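Local coordinates for protein choloylglycine hydrolase (Clostridium perfringens, PDB 2BJF) that hydrolyses the amide bond of glycine- and taurine-conjugated bile salts, releasing free bile acids, and also acts as a bile acid amine N-acyltransferase, at residues L5-K10 / I250-I255; K51-G56 / I302-E307. All blocks are in the same frame, centred on the assembly; numbering follows the deposited sequence.

Contact 1 of 2, residues L5-K10 / I250-I255; sequences LALETK and IEFFHI
The ring of F252 receives L5 over one face and L7 at its edge. Methyl CD2 of L5 sits 3.8 Å from the ring centroid and 18° off the normal, a CH-pi contact displaced somewhat toward the rim. L7 comes in near the ring plane, its CB 4.1 Å from F252 CD1. The L5 carbonyl also borders the ring, with L5 O 3.4 Å from F252 CE1. The first torsion of F252 sets CG anti to the backbone N (chi1 -170°), and the side chain, leaving helix 249-257 from its flank, ends nearer the strand. One turn on, I255 meets L7 tip to tip, CD1 to CD2 at 3.9 Å, while its CG2 touches L5 CD2. Strand 5-8 and helix segment 250-255 run roughly antiparallel, at 146°, and alternation turns L5 and L7 toward the helix and A6 away. This is a helix laid on the antiparallel sheet of the Ntn-hydrolase fold, on the strand that follows C2, the probable nucleophile. Branched, apolar leucines suit the flat ring, and I255 packs on their tips, all of them buried. F252 also packs on L15 and C281 of neighbouring strands, and I255 on V232 and M239 of helix 225-243. E251 forms a salt bridge with R263 of the second subunit.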
ATOM      1  N   LEU A   5     -17.356  12.242  12.555  1.00 11.05           N
ATOM      2  CA  LEU A   5     -18.085  10.974  12.524  1.00 11.06           C
ATOM      3  C   LEU A   5     -19.525  11.134  12.999  1.00 11.13           C
ATOM      4  O   LEU A   5     -19.785  11.783  14.015  1.00 11.02           O
ATOM      5  CB  LEU A   5     -17.366   9.920  13.382  1.00 11.01           C
ATOM      6  CG  LEU A   5     -18.003   8.537  13.578  1.00 10.90           C
ATOM      7  CD1 LEU A   5     -18.129   7.776  12.261  1.00 10.88           C
ATOM      8  CD2 LEU A   5     -17.219   7.718  14.595  1.00 10.98           C
ATOM      9  N   ALA A   6     -20.450  10.540  12.249  1.00 11.39           N
ATOM     10  CA  ALA A   6     -21.846  10.425  12.666  1.00 11.78           C
ATOM     11  C   ALA A   6     -22.220   8.950  12.754  1.00 12.15           C
ATOM     12  O   ALA A   6     -21.934   8.175  11.840  1.00 12.14           O
ATOM     13  CB  ALA A   6     -22.761  11.157  11.695  1.00 11.81           C
ATOM     14  N   LEU A   7     -22.857   8.566  13.858  1.00 12.71           N
ATOM     15  CA  LEU A   7     -23.144   7.160  14.131  1.00 13.45           C
ATOM     16  C   LEU A   7     -24.443   7.008  14.919  1.00 13.82           C
ATOM     17  O   LEU A   7     -24.643   7.684  15.930  1.00 14.24           O
ATOM     18  CB  LEU A   7     -21.972   6.544  14.908  1.00 13.51           C
ATOM     19  CG  LEU A   7     -21.756   5.032  14.973  1.00 13.93           C
ATOM     20  CD1 LEU A   7     -21.411   4.449  13.605  1.00 14.05           C
ATOM     21  CD2 LEU A   7     -20.651   4.729  15.972  1.00 13.49           C
ATOM     22  N   GLU A   8     -25.325   6.128  14.445  1.00 14.24           N
ATOM     23  CA  GLU A   8     -26.580   5.835  15.142  1.00 14.63           C
ATOM     24  C   GLU A   8     -26.415   4.641  16.079  1.00 14.53           C
ATOM     25  O   GLU A   8     -25.878   3.601  15.687  1.00 14.44           O
ATOM     26  CB  GLU A   8     -27.721   5.578  14.150  1.00 14.59           C
ATOM     27  CG  GLU A   8     -29.092   5.421  14.815  1.00 15.26           C
ATOM     28  CD  GLU A   8     -30.202   5.028  13.851  1.00 15.53           C
ATOM     29  OE1 GLU A   8     -29.935   4.856  12.643  1.00 17.65           O
ATOM     30  OE2 GLU A   8     -31.355   4.892  14.313  1.00 17.52           O
ATOM     31  N   THR A   9     -26.888   4.799  17.314  1.00 14.57           N
ATOM     32  CA  THR A   9     -26.777   3.750  18.326  1.00 14.71           C
ATOM     33  C   THR A   9     -27.851   2.680  18.164  1.00 14.86           C
ATOM     34  O   THR A   9     -28.810   2.852  17.403  1.00 14.73           O
ATOM     35  CB  THR A   9     -26.862   4.317  19.765  1.00 14.76           C
ATOM     36  OG1 THR A   9     -28.186   4.808  20.016  1.00 14.68           O
ATOM     37  CG2 THR A   9     -25.850   5.433  19.976  1.00 14.82           C
ATOM     38  N   LYS A  10     -27.685   1.585  18.904  1.00 14.99           N
ATOM     39  CA  LYS A  10     -28.634   0.467  18.919  1.00 15.30           C
ATOM     40  C   LYS A  10     -30.057   0.860  19.340  1.00 15.27           C
ATOM     41  O   LYS A  10     -31.026   0.206  18.941  1.00 15.45           O
ATOM     42  CB  LYS A  10     -28.108  -0.669  19.809  1.00 15.20           C
ATOM     43  CG  LYS A  10     -27.866  -0.284  21.269  1.00 15.59           C
ATOM     44  CD  LYS A  10     -27.238  -1.425  22.053  1.00 15.86           C
ATOM     45  CE  LYS A  10     -27.186  -1.121  23.543  1.00 17.51           C
ATOM     46  NZ  LYS A  10     -26.192  -0.064  23.874  1.00 18.58           N
ATOM     47  N   ILE A 250     -19.156   3.951  23.497  1.00 11.49           N
ATOM     48  CA  ILE A 250     -17.740   3.587  23.428  1.00 11.26           C
ATOM     49  C   ILE A 250     -17.282   3.196  22.015  1.00 10.99           C
ATOM     50  O   ILE A 250     -16.124   3.410  21.658  1.00 10.91           O
ATOM     51  CB  ILE A 250     -17.351   2.504  24.490  1.00 11.26           C
ATOM     52  CG1 ILE A 250     -15.840   2.515  24.759  1.00 11.58           C
ATOM     53  CG2 ILE A 250     -17.836   1.111  24.084  1.00 11.56           C
ATOM     54  CD1 ILE A 250     -15.314   3.810  25.368  1.00 11.56           C
ATOM     55  N   GLU A 251     -18.203   2.657  21.213  1.00 10.87           N
ATOM     56  CA  GLU A 251     -17.900   2.259  19.833  1.00 10.66           C
ATOM     57  C   GLU A 251     -17.453   3.446  18.978  1.00 10.59           C
ATOM     58  O   GLU A 251     -16.576   3.313  18.118  1.00 10.54           O
ATOM     59  CB  GLU A 251     -19.104   1.572  19.179  1.00 10.78           C
ATOM     60  CG  GLU A 251     -19.574   0.281  19.857  1.00 10.78           C
ATOM     61  CD  GLU A 251     -18.573  -0.867  19.776  1.00 10.81           C
ATOM     62  OE1 GLU A 251     -17.492  -0.709  19.170  1.00 11.31           O
ATOM     63  OE2 GLU A 251     -18.881  -1.942  20.326  1.00 11.73           O
ATOM     64  N   PHE A 252     -18.072   4.600  19.226  1.00 10.53           N
ATOM     65  CA  PHE A 252     -17.712   5.858  18.579  1.00 10.31           C
ATOM     66  C   PHE A 252     -16.228   6.160  18.792  1.00 10.31           C
ATOM     67  O   PHE A 252     -15.512   6.505  17.851  1.00 10.38           O
ATOM     68  CB  PHE A 252     -18.584   6.985  19.145  1.00 10.31           C
ATOM     69  CG  PHE A 252     -18.485   8.284  18.396  1.00 10.06           C
ATOM     70  CD1 PHE A 252     -19.420   8.605  17.418  1.00 10.48           C
ATOM     71  CD2 PHE A 252     -17.482   9.205  18.694  1.00 10.48           C
ATOM     72  CE1 PHE A 252     -19.345   9.813  16.728  1.00 10.50           C
ATOM     73  CE2 PHE A 252     -17.398  10.414  18.009  1.00 10.42           C
ATOM     74  CZ  PHE A 252     -18.331  10.716  17.023  1.00 10.39           C
ATOM     75  N   PHE A 253     -15.770   6.006  20.033  1.00 10.21           N
ATOM     76  CA  PHE A 253     -14.379   6.268  20.390  1.00 10.11           C
ATOM     77  C   PHE A 253     -13.420   5.235  19.800  1.00 10.20           C
ATOM     78  O   PHE A 253     -12.314   5.583  19.386  1.00 10.29           O
ATOM     79  CB  PHE A 253     -14.225   6.374  21.911  1.00 10.00           C
ATOM     80  CG  PHE A 253     -14.781   7.651  22.482  1.00  9.92           C
ATOM     81  CD1 PHE A 253     -13.943   8.732  22.742  1.00 10.31           C
ATOM     82  CD2 PHE A 253     -16.145   7.779  22.741  1.00 10.11           C
ATOM     83  CE1 PHE A 253     -14.455   9.923  23.260  1.00  9.52           C
ATOM     84  CE2 PHE A 253     -16.666   8.965  23.259  1.00  9.85           C
ATOM     85  CZ  PHE A 253     -15.818  10.039  23.518  1.00  9.88           C
ATOM     86  N   HIS A 254     -13.852   3.976  19.743  1.00 10.13           N
ATOM     87  CA  HIS A 254     -13.046   2.925  19.117  1.00 10.23           C
ATOM     88  C   HIS A 254     -12.764   3.214  17.645  1.00 10.20           C
ATOM     89  O   HIS A 254     -11.641   3.024  17.178  1.00 10.18           O
ATOM     90  CB  HIS A 254     -13.699   1.551  19.284  1.00 10.28           C
ATOM     91  CG  HIS A 254     -13.515   0.964  20.648  1.00 10.85           C
ATOM     92  ND1 HIS A 254     -12.299   0.494  21.095  1.00 11.51           N
ATOM     93  CD2 HIS A 254     -14.392   0.767  21.660  1.00 11.09           C
ATOM     94  CE1 HIS A 254     -12.433   0.040  22.330  1.00 11.54           C
ATOM     95  NE2 HIS A 254     -13.694   0.192  22.694  1.00 11.27           N
ATOM     96  N   ILE A 255     -13.781   3.686  16.927  1.00 10.09           N
ATOM     97  CA  ILE A 255     -13.625   4.049  15.518  1.00 10.09           C
ATOM     98  C   ILE A 255     -12.615   5.191  15.358  1.00 10.03           C
ATOM     99  O   ILE A 255     -11.663   5.081  14.581  1.00 10.15           O
ATOM    100  CB  ILE A 255     -14.984   4.415  14.855  1.00 10.02           C
ATOM    101  CG1 ILE A 255     -15.896   3.185  14.788  1.00 10.22           C
ATOM    102  CG2 ILE A 255     -14.765   4.979  13.454  1.00  9.88           C
ATOM    103  CD1 ILE A 255     -17.344   3.490  14.412  1.00 10.29           C
TER

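Contact 2 of 2, residues K51-G56 / I302-E307; sequences KYAVLG and IDMNKE
L55 and M304 are brought together by quite different first torsions. In L55, CG stands anti to the backbone N (chi1 -179°), and the leucine extends from its strand toward the 302-307 segment. In M304, CG lies between the backbone N and the carbonyl carbon (chi1 77°), and a bend at chi3 (-62°) turns the terminal methyl CE onto the backbone of A53. The two side chains slide past each other in opposite directions, L55 CD2 resting 3.7 Å from M304 CB. At its far end the methionine places CE 3.4 Å from A53 O and 3.9 Å from A53 CB; a long, flexible thioether suits this reach, and the small alanine lets the methyl come close to the main chain. I302 crosses L55 at about a right angle, its CG2 3.9 Å from L55 CD2, and the same leucine methyl lies 3.4 Å from I302 O. Every side chain in this apolar patch is buried. Behind it the chain leaves strand 300-303 through an Asx turn that spans D303 to N305 around M304: N305 N donates to D303 OD1 at 2.9 Å, approaching from above the carboxylate plane. Aspartate suits the place because its carboxylate oxygen can accept from the backbone N two residues on. The patch lies between two sheets: strand 54-61 belongs to one, and strand 300-303 is one of the two outermost strands of the other within the chain. I30 of strand 29-33 touches both L55 and I302, and Y289 of strand 288-293 packs on L55.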
ATOM      1  N   LYS A  51     -31.009  32.087  19.066  1.00 12.91           N
ATOM      2  CA  LYS A  51     -32.395  31.643  19.152  1.00 12.57           C
ATOM      3  C   LYS A  51     -32.441  30.385  20.013  1.00 12.17           C
ATOM      4  O   LYS A  51     -33.290  30.255  20.896  1.00 12.09           O
ATOM      5  CB  LYS A  51     -32.974  31.375  17.757  1.00 12.51           C
ATOM      6  CG  LYS A  51     -34.429  30.922  17.753  1.00 12.82           C
ATOM      7  CD  LYS A  51     -34.905  30.587  16.350  1.00 12.92           C
ATOM      8  CE  LYS A  51     -36.329  30.059  16.366  1.00 13.80           C
ATOM      9  NZ  LYS A  51     -36.823  29.759  14.994  1.00 14.56           N
ATOM     10  N   TYR A  52     -31.505  29.474  19.753  1.00 11.72           N
ATOM     11  CA  TYR A  52     -31.400  28.222  20.496  1.00 11.39           C
ATOM     12  C   TYR A  52     -30.160  28.207  21.383  1.00 11.12           C
ATOM     13  O   TYR A  52     -29.141  28.824  21.053  1.00 11.08           O
ATOM     14  CB  TYR A  52     -31.367  27.030  19.532  1.00 11.44           C
ATOM     15  CG  TYR A  52     -32.556  26.956  18.596  1.00 11.57           C
ATOM     16  CD1 TYR A  52     -33.849  26.780  19.091  1.00 11.73           C
ATOM     17  CD2 TYR A  52     -32.387  27.052  17.214  1.00 11.60           C
ATOM     18  CE1 TYR A  52     -34.944  26.709  18.236  1.00 11.85           C
ATOM     19  CE2 TYR A  52     -33.478  26.980  16.348  1.00 11.43           C
ATOM     20  CZ  TYR A  52     -34.753  26.810  16.869  1.00 11.71           C
ATOM     21  OH  TYR A  52     -35.835  26.738  16.021  1.00 11.71           O
ATOM     22  N   ALA A  53     -30.260  27.506  22.511  1.00 10.72           N
ATOM     23  CA  ALA A  53     -29.129  27.310  23.414  1.00 10.48           C
ATOM     24  C   ALA A  53     -28.081  26.417  22.756  1.00 10.35           C
ATOM     25  O   ALA A  53     -28.426  25.506  22.006  1.00 10.27           O
ATOM     26  CB  ALA A  53     -29.594  26.707  24.727  1.00 10.59           C
ATOM     27  N   VAL A  54     -26.810  26.689  23.044  1.00 10.18           N
ATOM     28  CA  VAL A  54     -25.683  26.028  22.380  1.00 10.14           C
ATOM     29  C   VAL A  54     -24.705  25.450  23.406  1.00 10.16           C
ATOM     30  O   VAL A  54     -24.452  26.064  24.443  1.00  9.98           O
ATOM     31  CB  VAL A  54     -24.931  27.018  21.440  1.00 10.17           C
ATOM     32  CG1 VAL A  54     -23.706  26.370  20.806  1.00 10.43           C
ATOM     33  CG2 VAL A  54     -25.864  27.555  20.354  1.00 10.17           C
ATOM     34  N   LEU A  55     -24.166  24.267  23.107  1.00 10.14           N
ATOM     35  CA  LEU A  55     -23.094  23.667  23.903  1.00 10.33           C
ATOM     36  C   LEU A  55     -22.037  23.046  22.997  1.00 10.46           C
ATOM     37  O   LEU A  55     -22.364  22.287  22.084  1.00 10.59           O
ATOM     38  CB  LEU A  55     -23.643  22.607  24.865  1.00 10.33           C
ATOM     39  CG  LEU A  55     -22.625  21.920  25.788  1.00 10.43           C
ATOM     40  CD1 LEU A  55     -22.116  22.878  26.858  1.00 10.98           C
ATOM     41  CD2 LEU A  55     -23.214  20.670  26.427  1.00 10.38           C
ATOM     42  N   GLY A  56     -20.772  23.371  23.254  1.00 10.64           N
ATOM     43  CA  GLY A  56     -19.670  22.778  22.499  1.00 10.78           C
ATOM     44  C   GLY A  56     -18.288  23.238  22.916  1.00 11.05           C
ATOM     45  O   GLY A  56     -18.141  24.067  23.814  1.00 11.21           O
ATOM     46  N   ILE A 302     -20.945  16.593  29.790  1.00 10.41           N
ATOM     47  CA  ILE A 302     -21.628  17.840  30.135  1.00 10.58           C
ATOM     48  C   ILE A 302     -22.995  17.835  29.458  1.00 10.59           C
ATOM     49  O   ILE A 302     -23.091  17.768  28.230  1.00 10.40           O
ATOM     50  CB  ILE A 302     -20.799  19.089  29.736  1.00 10.69           C
ATOM     51  CG1 ILE A 302     -19.510  19.148  30.561  1.00 11.23           C
ATOM     52  CG2 ILE A 302     -21.609  20.373  29.944  1.00 10.83           C
ATOM     53  CD1 ILE A 302     -18.333  19.772  29.854  1.00 12.86           C
ATOM     54  N   ASP A 303     -24.043  17.887  30.276  1.00 10.73           N
ATOM     55  CA  ASP A 303     -25.423  17.830  29.809  1.00 10.91           C
ATOM     56  C   ASP A 303     -25.991  19.244  29.757  1.00 10.98           C
ATOM     57  O   ASP A 303     -26.190  19.880  30.796  1.00 10.89           O
ATOM     58  CB  ASP A 303     -26.248  16.941  30.754  1.00 10.98           C
ATOM     59  CG  ASP A 303     -27.660  16.663  30.247  1.00 11.33           C
ATOM     60  OD1 ASP A 303     -28.162  17.390  29.360  1.00 11.90           O
ATOM     61  OD2 ASP A 303     -28.280  15.703  30.755  1.00 11.59           O
ATOM     62  N   MET A 304     -26.249  19.735  28.545  1.00 11.05           N
ATOM     63  CA  MET A 304     -26.762  21.098  28.366  1.00 11.28           C
ATOM     64  C   MET A 304     -28.161  21.277  28.962  1.00 11.26           C
ATOM     65  O   MET A 304     -28.528  22.379  29.377  1.00 11.23           O
ATOM     66  CB  MET A 304     -26.735  21.516  26.889  1.00 11.24           C
ATOM     67  CG  MET A 304     -27.850  20.938  26.022  1.00 11.33           C
ATOM     68  SD  MET A 304     -27.716  21.402  24.283  1.00 11.88           S
ATOM     69  CE  MET A 304     -27.870  23.182  24.380  1.00 11.45           C
ATOM     70  N   ASN A 305     -28.923  20.187  29.015  1.00 11.34           N
ATOM     71  CA  ASN A 305     -30.295  20.221  29.523  1.00 11.45           C
ATOM     72  C   ASN A 305     -30.391  20.331  31.045  1.00 11.49           C
ATOM     73  O   ASN A 305     -31.470  20.576  31.592  1.00 11.52           O
ATOM     74  CB  ASN A 305     -31.086  19.020  29.001  1.00 11.56           C
ATOM     75  CG  ASN A 305     -31.410  19.141  27.525  1.00 11.82           C
ATOM     76  OD1 ASN A 305     -32.108  20.068  27.103  1.00 12.64           O
ATOM     77  ND2 ASN A 305     -30.904  18.207  26.730  1.00 12.44           N
ATOM     78  N   LYS A 306     -29.258  20.153  31.719  1.00 11.43           N
ATOM     79  CA  LYS A 306     -29.174  20.376  33.160  1.00 11.49           C
ATOM     80  C   LYS A 306     -28.975  21.859  33.469  1.00 11.41           C
ATOM     81  O   LYS A 306     -29.286  22.314  34.569  1.00 11.49           O
ATOM     82  CB  LYS A 306     -28.060  19.531  33.779  1.00 11.58           C
ATOM     83  CG  LYS A 306     -28.326  18.030  33.706  1.00 12.10           C
ATOM     84  CD  LYS A 306     -27.325  17.227  34.513  1.00 13.09           C
ATOM     85  CE  LYS A 306     -27.721  17.140  35.984  1.00 13.53           C
ATOM     86  NZ  LYS A 306     -26.683  16.433  36.777  1.00 14.83           N
ATOM     87  N   GLU A 307     -28.465  22.605  32.490  1.00 11.32           N
ATOM     88  CA  GLU A 307     -28.283  24.051  32.624  1.00 11.29           C
ATOM     89  C   GLU A 307     -29.582  24.803  32.343  1.00 11.19           C
ATOM     90  O   GLU A 307     -30.529  24.242  31.786  1.00 11.10           O
ATOM     91  CB  GLU A 307     -27.176  24.548  31.682  1.00 11.47           C
ATOM     92  CG  GLU A 307     -25.813  23.870  31.861  1.00 11.72           C
ATOM     93  CD  GLU A 307     -25.197  24.085  33.238  1.00 12.49           C
ATOM     94  OE1 GLU A 307     -25.385  25.171  33.831  1.00 13.33           O
ATOM     95  OE2 GLU A 307     -24.513  23.160  33.725  1.00 12.91           O
TER

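How the contacts relate
Contacts 1 and 2 have centres 21 Å apart and nearest atoms about 10 Å apart, and do not touch. Their segments alternate along the chain, 5-10, 51-56, 250-255 and 302-307, so each joins an early part of the sequence to a late one. Both reach the same antiparallel sheet: strand 3-8 carries contact 1, and strand 300-303, at an outer edge within the chain, carries contact 2. Contact 1 covers that sheet with a helix, whereas contact 2 joins it to the sheet containing strand 54-61, as suits the layered Ntn-hydrolase fold. Each also borders the second subunit, placing both near an interface of the homotetramer.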